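Local coordinates for translation initiation factor eif-2b-like protein (Chaetomium thermophilum, PDB 4ZEO) that probably acts in translation initiation as the delta subunit of eIF2B, the heterodecameric guanine nucleotide exchange factor for eIF2, at residues 211-214 and 215-219; 226-229 and 230-233; 259-263 and 264-268; 197-200 and 201-204. All coordinates share one frame; numbering follows the deposited sequence.

Contact 1: 211-214 and 215-219; sequences PQIE and YLTEC
Tyr215 returns its backbone N to Pro211 O at 3.0 Å, joining the turn just after the proline kink of helix 200-219 to the next one. Its CB lies against the carbonyl oxygens of Pro211 and Gln212. With CG anti to the backbone N (chi1 171°), the ring is carried away from the preceding turn and onto Val159 and Gln164 of helix 157-168, where the hydroxyl makes a weak hydrogen bond to Leu160 O. Cys219 SG, one turn on, sits over one face of the ring, displaced toward its rim.

Leu216 repeats the i to i+4 bond, its N lying 3.0 Å from Gln212 O. Its CG leans over that same oxygen at 3.4 Å, and the branched end goes on to Thr181 and Phe185 of helix 174-191. The helix is thus amphipathic, one of the bundle that forms the helical domain of the eIF2B alpha/beta/delta family, with its inner side turned to neighbouring helices and Thr217 and Glu218 on its exposed side.

Thr217 grips Ile213 O twice, through N at 2.9 Å and through OG1 at 2.8 Å. The two donors come from opposite faces of the carbonyl plane, the hydroxyl standing 38° out of it. Ile213 CG2 crosses beside OG1 at 4.1 Å.

Glu218 continues with a less straight bond, its N reaching Glu214 O at 3.1 Å. The carboxylates of Glu214 and Glu218 stay apart, OE2 to OE2 5.0 Å, so any repulsion on this exposed side is probably modest.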
ATOM      1  N   PRO A 211       7.242  22.233   4.780  1.00 41.56           N
ATOM      2  CA  PRO A 211       8.642  21.822   4.994  1.00 42.40           C
ATOM      3  C   PRO A 211       8.812  20.328   5.311  1.00 43.29           C
ATOM      4  O   PRO A 211       9.826  19.755   4.893  1.00 46.20           O
ATOM      5  CB  PRO A 211       9.076  22.690   6.167  1.00 43.44           C
ATOM      6  CG  PRO A 211       8.278  23.936   5.973  1.00 44.30           C
ATOM      7  CD  PRO A 211       6.921  23.443   5.564  1.00 42.78           C
ATOM      8  N   GLN A 212       7.868  19.718   6.027  1.00 40.71           N
ATOM      9  CA  GLN A 212       7.925  18.272   6.282  1.00 38.62           C
ATOM     10  C   GLN A 212       7.770  17.485   4.972  1.00 38.07           C
ATOM     11  O   GLN A 212       8.481  16.525   4.718  1.00 40.64           O
ATOM     12  CB  GLN A 212       6.841  17.827   7.285  1.00 34.93           C
ATOM     13  CG  GLN A 212       6.564  18.800   8.405  1.00 34.60           C
ATOM     14  CD  GLN A 212       7.778  19.136   9.256  1.00 37.27           C
ATOM     15  OE1 GLN A 212       8.682  18.317   9.445  1.00 38.57           O
ATOM     16  NE2 GLN A 212       7.826  20.377   9.735  1.00 37.45           N
ATOM     17  N   ILE A 213       6.821  17.886   4.143  1.00 37.76           N
ATOM     18  CA  ILE A 213       6.605  17.229   2.856  1.00 35.81           C
ATOM     19  C   ILE A 213       7.840  17.344   1.959  1.00 38.59           C
ATOM     20  O   ILE A 213       8.237  16.386   1.307  1.00 38.81           O
ATOM     21  CB  ILE A 213       5.392  17.830   2.135  1.00 35.39           C
ATOM     22  CG1 ILE A 213       4.158  17.703   3.033  1.00 34.95           C
ATOM     23  CG2 ILE A 213       5.153  17.144   0.782  1.00 32.81           C
ATOM     24  CD1 ILE A 213       2.911  18.286   2.447  1.00 33.65           C
ATOM     25  N   GLU A 214       8.451  18.515   1.941  1.00 41.09           N
ATOM     26  CA  GLU A 214       9.616  18.741   1.112  1.00 46.96           C
ATOM     27  C   GLU A 214      10.762  17.866   1.575  1.00 46.79           C
ATOM     28  O   GLU A 214      11.507  17.322   0.760  1.00 48.13           O
ATOM     29  CB  GLU A 214      10.053  20.215   1.155  1.00 55.13           C
ATOM     30  CG  GLU A 214       9.255  21.134   0.236  1.00 61.85           C
ATOM     31  CD  GLU A 214       9.626  22.610   0.378  1.00 69.90           C
ATOM     32  OE1 GLU A 214       8.712  23.463   0.354  1.00 71.70           O
ATOM     33  OE2 GLU A 214      10.837  22.917   0.486  1.00 76.03           O
ATOM     34  N   TYR A 215      10.897  17.728   2.887  1.00 43.04           N
ATOM     35  CA  TYR A 215      11.933  16.886   3.411  1.00 42.45           C
ATOM     36  C   TYR A 215      11.719  15.419   3.029  1.00 41.23           C
ATOM     37  O   TYR A 215      12.665  14.727   2.624  1.00 41.70           O
ATOM     38  CB  TYR A 215      12.024  17.032   4.920  1.00 43.55           C
ATOM     39  CG  TYR A 215      12.933  16.016   5.523  1.00 46.93           C
ATOM     40  CD1 TYR A 215      14.310  16.157   5.431  1.00 50.44           C
ATOM     41  CD2 TYR A 215      12.427  14.885   6.148  1.00 45.95           C
ATOM     42  CE1 TYR A 215      15.159  15.218   5.973  1.00 51.39           C
ATOM     43  CE2 TYR A 215      13.272  13.935   6.688  1.00 47.61           C
ATOM     44  CZ  TYR A 215      14.633  14.105   6.595  1.00 50.16           C
ATOM     45  OH  TYR A 215      15.474  13.161   7.130  1.00 52.87           O
ATOM     46  N   LEU A 216      10.487  14.944   3.184  1.00 38.32           N
ATOM     47  CA  LEU A 216      10.165  13.561   2.867  1.00 38.50           C
ATOM     48  C   LEU A 216      10.375  13.242   1.383  1.00 41.67           C
ATOM     49  O   LEU A 216      10.816  12.131   1.021  1.00 43.14           O
ATOM     50  CB  LEU A 216       8.724  13.237   3.276  1.00 34.76           C
ATOM     51  CG  LEU A 216       8.515  13.144   4.786  1.00 33.43           C
ATOM     52  CD1 LEU A 216       7.038  13.015   5.135  1.00 31.98           C
ATOM     53  CD2 LEU A 216       9.339  11.993   5.356  1.00 33.24           C
ATOM     54  N   THR A 217      10.045  14.215   0.537  1.00 40.97           N
ATOM     55  CA  THR A 217      10.219  14.097  -0.905  1.00 43.60           C
ATOM     56  C   THR A 217      11.683  13.989  -1.268  1.00 47.53           C
ATOM     57  O   THR A 217      12.047  13.325  -2.228  1.00 50.67           O
ATOM     58  CB  THR A 217       9.604  15.298  -1.648  1.00 43.84           C
ATOM     59  OG1 THR A 217       8.208  15.373  -1.347  1.00 42.65           O
ATOM     60  CG2 THR A 217       9.766  15.150  -3.142  1.00 44.11           C
ATOM     61  N   GLU A 218      12.514  14.689  -0.517  1.00 50.37           N
ATOM     62  CA  GLU A 218      13.954  14.643  -0.703  1.00 55.40           C
ATOM     63  C   GLU A 218      14.512  13.263  -0.357  1.00 55.50           C
ATOM     64  O   GLU A 218      15.389  12.772  -1.059  1.00 57.01           O
ATOM     65  CB  GLU A 218      14.629  15.735   0.135  1.00 60.08           C
ATOM     66  CG  GLU A 218      14.608  17.118  -0.532  1.00 64.37           C
ATOM     67  CD  GLU A 218      14.645  18.303   0.446  1.00 67.70           C
ATOM     68  OE1 GLU A 218      14.997  18.147   1.640  1.00 69.95           O
ATOM     69  OE2 GLU A 218      14.336  19.420  -0.012  1.00 70.69           O
ATOM     70  N   CYS A 219      13.997  12.652   0.718  1.00 53.37           N
ATOM     71  CA  CYS A 219      14.391  11.304   1.151  1.00 54.00           C
ATOM     72  C   CYS A 219      14.035  10.248   0.128  1.00 53.04           C
ATOM     73  O   CYS A 219      14.809   9.332  -0.121  1.00 54.81           O
ATOM     74  CB  CYS A 219      13.742  10.929   2.484  1.00 52.34           C
ATOM     75  SG  CYS A 219      14.263  11.936   3.860  1.00 51.60           S
TER

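Contact 2: 226-229 and 230-233; sequences MGNA and IRLL
Asn228 and Arg231 form an i to i+3 side-chain bridge along helix 224-239, within the helical bundle of the subunit. Arg231 NH1 donates to Asn228 OD1 at 2.8 Å in a fairly straight bond. The oxygen lies in the guanidinium plane, yet NH1 stands 44° out of the amide plane, above it and not on a lone pair, and the two flat groups are turned 75° against each other. Arg231 bends at chi3 (45°), which turns the guanidinium back toward the preceding turn and leaves one of its faces over Asn228 O.

Further out, the amide has its own fixings: Asn228 ND2 is hydrogen-bonded to Ile395 O and Phe397 O, tying the helix to the loop that follows strand 387-391. Arg399 of that loop lies close to Arg231, a like charge.

The remaining side chains spread into the bundle. Ala229 meets Leu178 and Leu182, while Leu233 packs on Leu253 and Trp256. Beneath them runs the regular helical bonding, in which Ile230 N reaches Met226 O at 3.0 Å and Leu233 N reaches Ala229 O at 2.8 Å. At the guanidinium edge, a water accepts from Arg231 NE at 2.7 Å and gives a weak bond to Asn228 OD1.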
ATOM      1  N   MET A 226       0.768   8.696  -0.086  1.00 34.57           N
ATOM      2  CA  MET A 226       1.206   9.900   0.588  1.00 34.24           C
ATOM      3  C   MET A 226       0.662  11.135  -0.123  1.00 36.00           C
ATOM      4  O   MET A 226       0.165  12.054   0.515  1.00 37.60           O
ATOM      5  CB  MET A 226       2.731   9.952   0.645  1.00 37.09           C
ATOM      6  CG  MET A 226       3.344   8.981   1.632  1.00 39.61           C
ATOM      7  SD  MET A 226       5.143   8.828   1.469  1.00 40.25           S
ATOM      8  CE  MET A 226       5.623  10.431   2.123  1.00 43.43           C
ATOM      9  N   GLY A 227       0.739  11.143  -1.450  1.00 34.47           N
ATOM     10  CA  GLY A 227       0.243  12.269  -2.203  1.00 33.26           C
ATOM     11  C   GLY A 227      -1.237  12.486  -1.933  1.00 34.44           C
ATOM     12  O   GLY A 227      -1.677  13.628  -1.734  1.00 35.25           O
ATOM     13  N   ASN A 228      -2.007  11.392  -1.929  1.00 34.21           N
ATOM     14  CA  ASN A 228      -3.454  11.473  -1.692  1.00 34.91           C
ATOM     15  C   ASN A 228      -3.790  11.940  -0.280  1.00 33.96           C
ATOM     16  O   ASN A 228      -4.642  12.802  -0.088  1.00 37.02           O
ATOM     17  CB  ASN A 228      -4.126  10.123  -1.972  1.00 36.10           C
ATOM     18  CG  ASN A 228      -4.254   9.836  -3.455  1.00 36.79           C
ATOM     19  OD1 ASN A 228      -4.494  10.750  -4.238  1.00 39.10           O
ATOM     20  ND2 ASN A 228      -4.097   8.563  -3.851  1.00 34.89           N
ATOM     21  N   ALA A 229      -3.108  11.377   0.711  1.00 32.56           N
ATOM     22  CA  ALA A 229      -3.386  11.757   2.085  1.00 33.56           C
ATOM     23  C   ALA A 229      -3.112  13.251   2.322  1.00 34.89           C
ATOM     24  O   ALA A 229      -3.869  13.920   3.028  1.00 37.47           O
ATOM     25  CB  ALA A 229      -2.572  10.906   3.037  1.00 31.31           C
ATOM     26  N   ILE A 230      -2.023  13.749   1.731  1.00 33.81           N
ATOM     27  CA  ILE A 230      -1.602  15.141   1.840  1.00 34.00           C
ATOM     28  C   ILE A 230      -2.633  16.074   1.220  1.00 37.93           C
ATOM     29  O   ILE A 230      -2.971  17.118   1.794  1.00 41.41           O
ATOM     30  CB  ILE A 230      -0.207  15.338   1.187  1.00 34.93           C
ATOM     31  CG1 ILE A 230       0.881  14.771   2.101  1.00 34.99           C
ATOM     32  CG2 ILE A 230       0.101  16.811   0.906  1.00 34.87           C
ATOM     33  CD1 ILE A 230       2.267  14.752   1.491  1.00 36.52           C
ATOM     34  N   ARG A 231      -3.147  15.697   0.053  1.00 37.53           N
ATOM     35  CA  ARG A 231      -4.190  16.497  -0.589  1.00 37.25           C
ATOM     36  C   ARG A 231      -5.426  16.548   0.302  1.00 37.12           C
ATOM     37  O   ARG A 231      -6.006  17.622   0.483  1.00 39.42           O
ATOM     38  CB  ARG A 231      -4.533  15.947  -1.976  1.00 40.09           C
ATOM     39  CG  ARG A 231      -5.761  16.579  -2.627  1.00 46.34           C
ATOM     40  CD  ARG A 231      -6.036  15.951  -3.980  1.00 52.74           C
ATOM     41  NE  ARG A 231      -5.916  14.493  -3.890  1.00 57.65           N
ATOM     42  CZ  ARG A 231      -6.871  13.676  -3.443  1.00 60.76           C
ATOM     43  NH1 ARG A 231      -6.641  12.374  -3.389  1.00 57.17           N
ATOM     44  NH2 ARG A 231      -8.052  14.154  -3.052  1.00 63.90           N
ATOM     45  N   LEU A 232      -5.804  15.405   0.883  1.00 33.55           N
ATOM     46  CA  LEU A 232      -6.955  15.356   1.800  1.00 36.07           C
ATOM     47  C   LEU A 232      -6.745  16.180   3.069  1.00 36.09           C
ATOM     48  O   LEU A 232      -7.641  16.919   3.485  1.00 38.71           O
ATOM     49  CB  LEU A 232      -7.286  13.914   2.171  1.00 34.11           C
ATOM     50  CG  LEU A 232      -7.848  13.042   1.047  1.00 36.02           C
ATOM     51  CD1 LEU A 232      -7.887  11.565   1.433  1.00 33.28           C
ATOM     52  CD2 LEU A 232      -9.235  13.529   0.669  1.00 34.24           C
ATOM     53  N   LEU A 233      -5.555  16.090   3.654  1.00 33.93           N
ATOM     54  CA  LEU A 233      -5.236  16.857   4.856  1.00 36.84           C
ATOM     55  C   LEU A 233      -5.263  18.352   4.598  1.00 38.67           C
ATOM     56  O   LEU A 233      -5.807  19.121   5.397  1.00 41.42           O
ATOM     57  CB  LEU A 233      -3.851  16.467   5.406  1.00 37.22           C
ATOM     58  CG  LEU A 233      -3.297  17.293   6.582  1.00 39.04           C
ATOM     59  CD1 LEU A 233      -4.210  17.245   7.793  1.00 42.61           C
ATOM     60  CD2 LEU A 233      -1.916  16.804   6.976  1.00 37.64           C
TER
HETATM   61  O   HOH W   1      -3.659  13.853  -5.255  1.00 48.06           O

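Contact 3: 259-263 and 264-268; sequences FLINE and RITLA
This is a contact within one helix, round a wider pi-type turn in helix 246-277, the long helix that leads from the helical bundle into the Rossmann-like part of the chain. Arg264 N still makes the ordinary i to i+4 bond to Leu260 O at 2.8 Å. One residue later the spacing changes. Ile265 N keeps only a weak, bent bond to Ile261 O, and that oxygen also takes Thr266 N at 2.9 Å, an i to i+5 bond lying in the carbonyl plane. Leu267 N follows suit at 2.7 Å from Asn262 O. The wider turn goes with a change of course, the axes of the two short segments lying 37° apart.

Arg264 carries most of the side-chain contact. Its CG, set beside the backbone N (chi1 -43°), comes to 3.4 Å from Leu260 CD1, the two side chains crossing at a slant, and bends at chi2 and chi3 turn the rest of the chain. Glu263 runs alongside Arg264, pointing the same way, with OE1 against Arg264 CD. The guanidinium has its stronger partner elsewhere, Thr394 OG1, which binds NH1, and Glu440 adds a long, weak ion pair at NE. Leu260 and Ile261 lean on Leu182 of helix 174-191. Within the pair, the charges of Glu263 OE1 and Arg264 NE remain 4.5 Å apart, beyond a salt bridge.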
ATOM      1  N   PHE A 259      -9.017   8.785  11.886  1.00 54.18           N
ATOM      2  CA  PHE A 259     -10.066   8.280  11.047  1.00 54.56           C
ATOM      3  C   PHE A 259      -9.475   7.777   9.710  1.00 48.36           C
ATOM      4  O   PHE A 259      -9.828   6.707   9.218  1.00 49.70           O
ATOM      5  CB  PHE A 259     -11.098   9.380  10.818  1.00 59.11           C
ATOM      6  CG  PHE A 259     -12.248   8.959   9.980  1.00 64.47           C
ATOM      7  CD1 PHE A 259     -13.372   8.408  10.552  1.00 71.09           C
ATOM      8  CD2 PHE A 259     -12.175   9.062   8.595  1.00 64.16           C
ATOM      9  CE1 PHE A 259     -14.431   8.013   9.766  1.00 75.43           C
ATOM     10  CE2 PHE A 259     -13.218   8.653   7.806  1.00 67.32           C
ATOM     11  CZ  PHE A 259     -14.353   8.135   8.391  1.00 72.35           C
ATOM     12  N   LEU A 260      -8.556   8.533   9.140  1.00 41.89           N
ATOM     13  CA  LEU A 260      -7.972   8.147   7.869  1.00 41.32           C
ATOM     14  C   LEU A 260      -7.142   6.858   7.988  1.00 44.11           C
ATOM     15  O   LEU A 260      -7.280   5.954   7.172  1.00 44.21           O
ATOM     16  CB  LEU A 260      -7.111   9.277   7.313  1.00 37.64           C
ATOM     17  CG  LEU A 260      -6.725   9.089   5.847  1.00 35.77           C
ATOM     18  CD1 LEU A 260      -7.908   9.352   4.960  1.00 37.02           C
ATOM     19  CD2 LEU A 260      -5.581   9.978   5.451  1.00 32.54           C
ATOM     20  N   ILE A 261      -6.322   6.759   9.032  1.00 46.07           N
ATOM     21  CA  ILE A 261      -5.510   5.573   9.255  1.00 45.68           C
ATOM     22  C   ILE A 261      -6.400   4.355   9.415  1.00 50.86           C
ATOM     23  O   ILE A 261      -6.166   3.299   8.819  1.00 51.72           O
ATOM     24  CB  ILE A 261      -4.614   5.731  10.501  1.00 45.20           C
ATOM     25  CG1 ILE A 261      -3.513   6.761  10.216  1.00 41.68           C
ATOM     26  CG2 ILE A 261      -4.018   4.408  10.923  1.00 39.38           C
ATOM     27  CD1 ILE A 261      -2.550   6.975  11.384  1.00 41.32           C
ATOM     28  N   ASN A 262      -7.458   4.510  10.183  1.00 54.50           N
ATOM     29  CA  ASN A 262      -8.339   3.389  10.381  1.00 60.72           C
ATOM     30  C   ASN A 262      -9.068   2.950   9.117  1.00 59.57           C
ATOM     31  O   ASN A 262      -9.122   1.774   8.792  1.00 60.15           O
ATOM     32  CB  ASN A 262      -9.366   3.678  11.455  1.00 66.27           C
ATOM     33  CG  ASN A 262     -10.320   2.558  11.584  1.00 73.61           C
ATOM     34  OD1 ASN A 262      -9.904   1.423  11.796  1.00 77.69           O
ATOM     35  ND2 ASN A 262     -11.601   2.834  11.417  1.00 74.72           N
ATOM     36  N   GLU A 263      -9.654   3.900   8.416  1.00 59.07           N
ATOM     37  CA  GLU A 263     -10.450   3.561   7.253  1.00 59.51           C
ATOM     38  C   GLU A 263      -9.625   3.211   5.994  1.00 51.48           C
ATOM     39  O   GLU A 263      -9.976   2.281   5.267  1.00 51.32           O
ATOM     40  CB  GLU A 263     -11.423   4.698   6.980  1.00 66.41           C
ATOM     41  CG  GLU A 263     -11.825   4.888   5.560  1.00 72.99           C
ATOM     42  CD  GLU A 263     -12.660   6.139   5.368  1.00 82.72           C
ATOM     43  OE1 GLU A 263     -12.126   7.145   4.851  1.00 82.35           O
ATOM     44  OE2 GLU A 263     -13.850   6.113   5.756  1.00 92.49           O
ATOM     45  N   ARG A 264      -8.523   3.909   5.747  1.00 43.47           N
ATOM     46  CA  ARG A 264      -7.761   3.643   4.542  1.00 42.05           C
ATOM     47  C   ARG A 264      -6.601   2.652   4.742  1.00 42.79           C
ATOM     48  O   ARG A 264      -6.015   2.197   3.782  1.00 42.38           O
ATOM     49  CB  ARG A 264      -7.199   4.944   3.954  1.00 37.89           C
ATOM     50  CG  ARG A 264      -8.120   6.146   3.926  1.00 38.61           C
ATOM     51  CD  ARG A 264      -9.424   5.939   3.169  1.00 42.26           C
ATOM     52  NE  ARG A 264      -9.197   5.856   1.741  1.00 44.15           N
ATOM     53  CZ  ARG A 264      -9.292   6.853   0.865  1.00 45.51           C
ATOM     54  NH1 ARG A 264      -9.034   6.584  -0.404  1.00 46.72           N
ATOM     55  NH2 ARG A 264      -9.652   8.087   1.221  1.00 44.60           N
ATOM     56  N   ILE A 265      -6.252   2.334   5.978  1.00 40.01           N
ATOM     57  CA  ILE A 265      -5.159   1.396   6.243  1.00 39.59           C
ATOM     58  C   ILE A 265      -5.585   0.196   7.070  1.00 40.97           C
ATOM     59  O   ILE A 265      -5.662  -0.923   6.554  1.00 41.76           O
ATOM     60  CB  ILE A 265      -3.991   2.074   6.961  1.00 41.29           C
ATOM     61  CG1 ILE A 265      -3.464   3.225   6.104  1.00 40.58           C
ATOM     62  CG2 ILE A 265      -2.890   1.044   7.294  1.00 40.12           C
ATOM     63  CD1 ILE A 265      -2.323   3.988   6.727  1.00 43.39           C
ATOM     64  N   THR A 266      -5.911   0.434   8.332  1.00 42.80           N
ATOM     65  CA  THR A 266      -6.189  -0.654   9.269  1.00 44.13           C
ATOM     66  C   THR A 266      -7.415  -1.495   8.906  1.00 44.17           C
ATOM     67  O   THR A 266      -7.309  -2.688   8.711  1.00 44.76           O
ATOM     68  CB  THR A 266      -6.342  -0.077  10.676  1.00 45.10           C
ATOM     69  OG1 THR A 266      -5.303   0.884  10.866  1.00 45.27           O
ATOM     70  CG2 THR A 266      -6.210  -1.156  11.724  1.00 46.00           C
ATOM     71  N   LEU A 267      -8.566  -0.863   8.771  1.00 45.76           N
ATOM     72  CA  LEU A 267      -9.770  -1.570   8.372  1.00 44.52           C
ATOM     73  C   LEU A 267      -9.649  -2.072   6.931  1.00 42.22           C
ATOM     74  O   LEU A 267     -10.134  -3.170   6.601  1.00 40.77           O
ATOM     75  CB  LEU A 267     -10.981  -0.651   8.523  1.00 46.68           C
ATOM     76  CG  LEU A 267     -12.345  -1.260   8.265  1.00 48.03           C
ATOM     77  CD1 LEU A 267     -12.586  -2.361   9.257  1.00 51.30           C
ATOM     78  CD2 LEU A 267     -13.390  -0.185   8.375  1.00 50.35           C
ATOM     79  N   ALA A 268      -8.980  -1.273   6.086  1.00 40.01           N
ATOM     80  CA  ALA A 268      -8.837  -1.610   4.666  1.00 38.31           C
ATOM     81  C   ALA A 268      -8.162  -2.966   4.483  1.00 38.91           C
ATOM     82  O   ALA A 268      -8.616  -3.777   3.666  1.00 38.79           O
ATOM     83  CB  ALA A 268      -8.051  -0.523   3.918  1.00 37.92           C
TER

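Contact 4: 197-200 and 201-204; sequences GNSL and SRHF
Ser199 O is held by two backbone donors, Arg202 N at 3.1 Å and His203 N at 2.8 Å. They approach very differently: His203 N comes nearly along the C=O axis, whereas Arg202 N stands 64° out of the carbonyl plane. The side chain of Ser199 bonds as well, its OG lying 2.7 Å from Ser201 OG, with both hydroxyls set between the backbone N and the carbonyl carbon of their own residues (chi1 72° and 64°).

Just before the serine, Asn198 OD1 takes Ser199 N on an in-plane lone pair at 2.7 Å. The side chains of Asn198 and His203 cross at about a right angle, with Asn198 OD1 3.6 Å from His203 CB. His203 is fixed at its far end, since ND1 bonds to Tyr192 OH and the ring stacks on that of His207.

On the apolar side, Leu200 and Phe204 run side by side one turn apart, with Leu200 CG 3.8 Å from Phe204 CB, and both reach Val237 of helix 224-239. Tyr192 meets the Phe204 ring edge-to-face. Together these contacts mark the start of helix 200-219, a helix N-terminus with Ser199 as its N-cap.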
ATOM      1  N   GLY A 197      -1.059  36.641  16.565  1.00 93.25           N
ATOM      2  CA  GLY A 197      -1.700  37.378  15.490  1.00 95.46           C
ATOM      3  C   GLY A 197      -1.860  36.597  14.193  1.00 91.02           C
ATOM      4  O   GLY A 197      -1.946  37.183  13.111  1.00 88.98           O
ATOM      5  N   ASN A 198      -1.875  35.272  14.287  1.00 86.47           N
ATOM      6  CA  ASN A 198      -2.005  34.431  13.107  1.00 80.65           C
ATOM      7  C   ASN A 198      -3.000  33.295  13.353  1.00 77.83           C
ATOM      8  O   ASN A 198      -3.435  33.081  14.474  1.00 79.79           O
ATOM      9  CB  ASN A 198      -0.622  33.905  12.704  1.00 77.04           C
ATOM     10  CG  ASN A 198      -0.508  33.600  11.209  1.00 73.03           C
ATOM     11  OD1 ASN A 198      -1.477  33.190  10.564  1.00 71.16           O
ATOM     12  ND2 ASN A 198       0.674  33.842  10.649  1.00 71.41           N
ATOM     13  N   SER A 199      -3.425  32.619  12.298  1.00 74.14           N
ATOM     14  CA  SER A 199      -4.317  31.483  12.446  1.00 73.03           C
ATOM     15  C   SER A 199      -3.698  30.258  11.796  1.00 69.59           C
ATOM     16  O   SER A 199      -2.906  30.373  10.865  1.00 66.30           O
ATOM     17  CB  SER A 199      -5.681  31.762  11.831  1.00 74.96           C
ATOM     18  OG  SER A 199      -5.592  31.759  10.421  1.00 74.45           O
ATOM     19  N   LEU A 200      -4.063  29.085  12.293  1.00 70.15           N
ATOM     20  CA  LEU A 200      -3.576  27.844  11.729  1.00 65.50           C
ATOM     21  C   LEU A 200      -3.986  27.757  10.262  1.00 63.32           C
ATOM     22  O   LEU A 200      -3.206  27.309   9.421  1.00 59.21           O
ATOM     23  CB  LEU A 200      -4.138  26.655  12.518  1.00 64.97           C
ATOM     24  CG  LEU A 200      -4.006  25.205  12.023  1.00 62.08           C
ATOM     25  CD1 LEU A 200      -4.000  24.261  13.225  1.00 62.03           C
ATOM     26  CD2 LEU A 200      -5.096  24.796  11.039  1.00 61.48           C
ATOM     27  N   SER A 201      -5.201  28.225   9.966  1.00 66.17           N
ATOM     28  CA  SER A 201      -5.781  28.172   8.617  1.00 63.79           C
ATOM     29  C   SER A 201      -4.917  28.887   7.591  1.00 63.62           C
ATOM     30  O   SER A 201      -5.002  28.606   6.410  1.00 65.70           O
ATOM     31  CB  SER A 201      -7.195  28.762   8.585  1.00 66.97           C
ATOM     32  OG  SER A 201      -7.197  30.136   8.899  1.00 72.51           O
ATOM     33  N   ARG A 202      -4.186  29.895   8.036  1.00 64.56           N
ATOM     34  CA  ARG A 202      -3.291  30.668   7.179  1.00 66.25           C
ATOM     35  C   ARG A 202      -1.794  30.288   7.304  1.00 68.37           C
ATOM     36  O   ARG A 202      -1.040  30.428   6.343  1.00 72.36           O
ATOM     37  CB  ARG A 202      -3.528  32.165   7.436  1.00 72.20           C
ATOM     38  CG  ARG A 202      -4.883  32.630   6.849  1.00 75.09           C
ATOM     39  CD  ARG A 202      -4.975  34.145   6.597  1.00 81.85           C
ATOM     40  NE  ARG A 202      -6.373  34.598   6.558  1.00 86.55           N
ATOM     41  CZ  ARG A 202      -6.767  35.852   6.340  1.00 91.95           C
ATOM     42  NH1 ARG A 202      -5.876  36.812   6.115  1.00 94.17           N
ATOM     43  NH2 ARG A 202      -8.062  36.149   6.330  1.00 95.99           N
ATOM     44  N   HIS A 203      -1.339  29.991   8.521  1.00 63.96           N
ATOM     45  CA  HIS A 203       0.075  29.700   8.823  1.00 58.04           C
ATOM     46  C   HIS A 203       0.555  28.248   8.611  1.00 53.97           C
ATOM     47  O   HIS A 203       1.665  28.000   8.131  1.00 52.37           O
ATOM     48  CB  HIS A 203       0.371  30.111  10.270  1.00 58.41           C
ATOM     49  CG  HIS A 203       1.795  29.915  10.679  1.00 55.59           C
ATOM     50  ND1 HIS A 203       2.217  28.843  11.443  1.00 53.34           N
ATOM     51  CD2 HIS A 203       2.900  30.668  10.449  1.00 55.63           C
ATOM     52  CE1 HIS A 203       3.519  28.935  11.642  1.00 53.68           C
ATOM     53  NE2 HIS A 203       3.957  30.042  11.059  1.00 54.87           N
ATOM     54  N   PHE A 204      -0.263  27.288   9.021  1.00 52.29           N
ATOM     55  CA  PHE A 204       0.190  25.911   9.165  1.00 48.11           C
ATOM     56  C   PHE A 204       0.721  25.248   7.881  1.00 47.27           C
ATOM     57  O   PHE A 204       1.818  24.684   7.874  1.00 46.88           O
ATOM     58  CB  PHE A 204      -0.943  25.070   9.779  1.00 45.50           C
ATOM     59  CG  PHE A 204      -0.585  23.623   9.965  1.00 41.11           C
ATOM     60  CD1 PHE A 204       0.288  23.233  10.973  1.00 41.75           C
ATOM     61  CD2 PHE A 204      -1.145  22.642   9.156  1.00 37.87           C
ATOM     62  CE1 PHE A 204       0.643  21.875  11.140  1.00 39.84           C
ATOM     63  CE2 PHE A 204      -0.809  21.286   9.324  1.00 36.75           C
ATOM     64  CZ  PHE A 204       0.086  20.905  10.312  1.00 36.73           C
TER

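How the contacts relate
Contacts 1 and 4 belong to the same helix, 200-219: contact 4 at its capped start, contact 1 toward its other end. Contact 2 is the most buried and lies between the neighbours it touches: Ile230 meets Ile213 of contact 1, while Ala229 and Leu232 meet Leu260 and Arg264 of contact 3. Contacts 1, 3 and 4 are partly buried, each with exposed residues, and contact 4 lies farthest from the chain centre. Contacts 2 and 3 each send a polar side chain to the segment after strand 387-391, so they join helical bundle to Rossmann-like domain. Chemistry varies accordingly: a threonine hydroxyl on a carbonyl in contact 1, an amide-guanidinium bridge in contact 2, a pi-type turn in contact 3, and a shared carbonyl and a serine hydroxyl pair at the N-cap of contact 4.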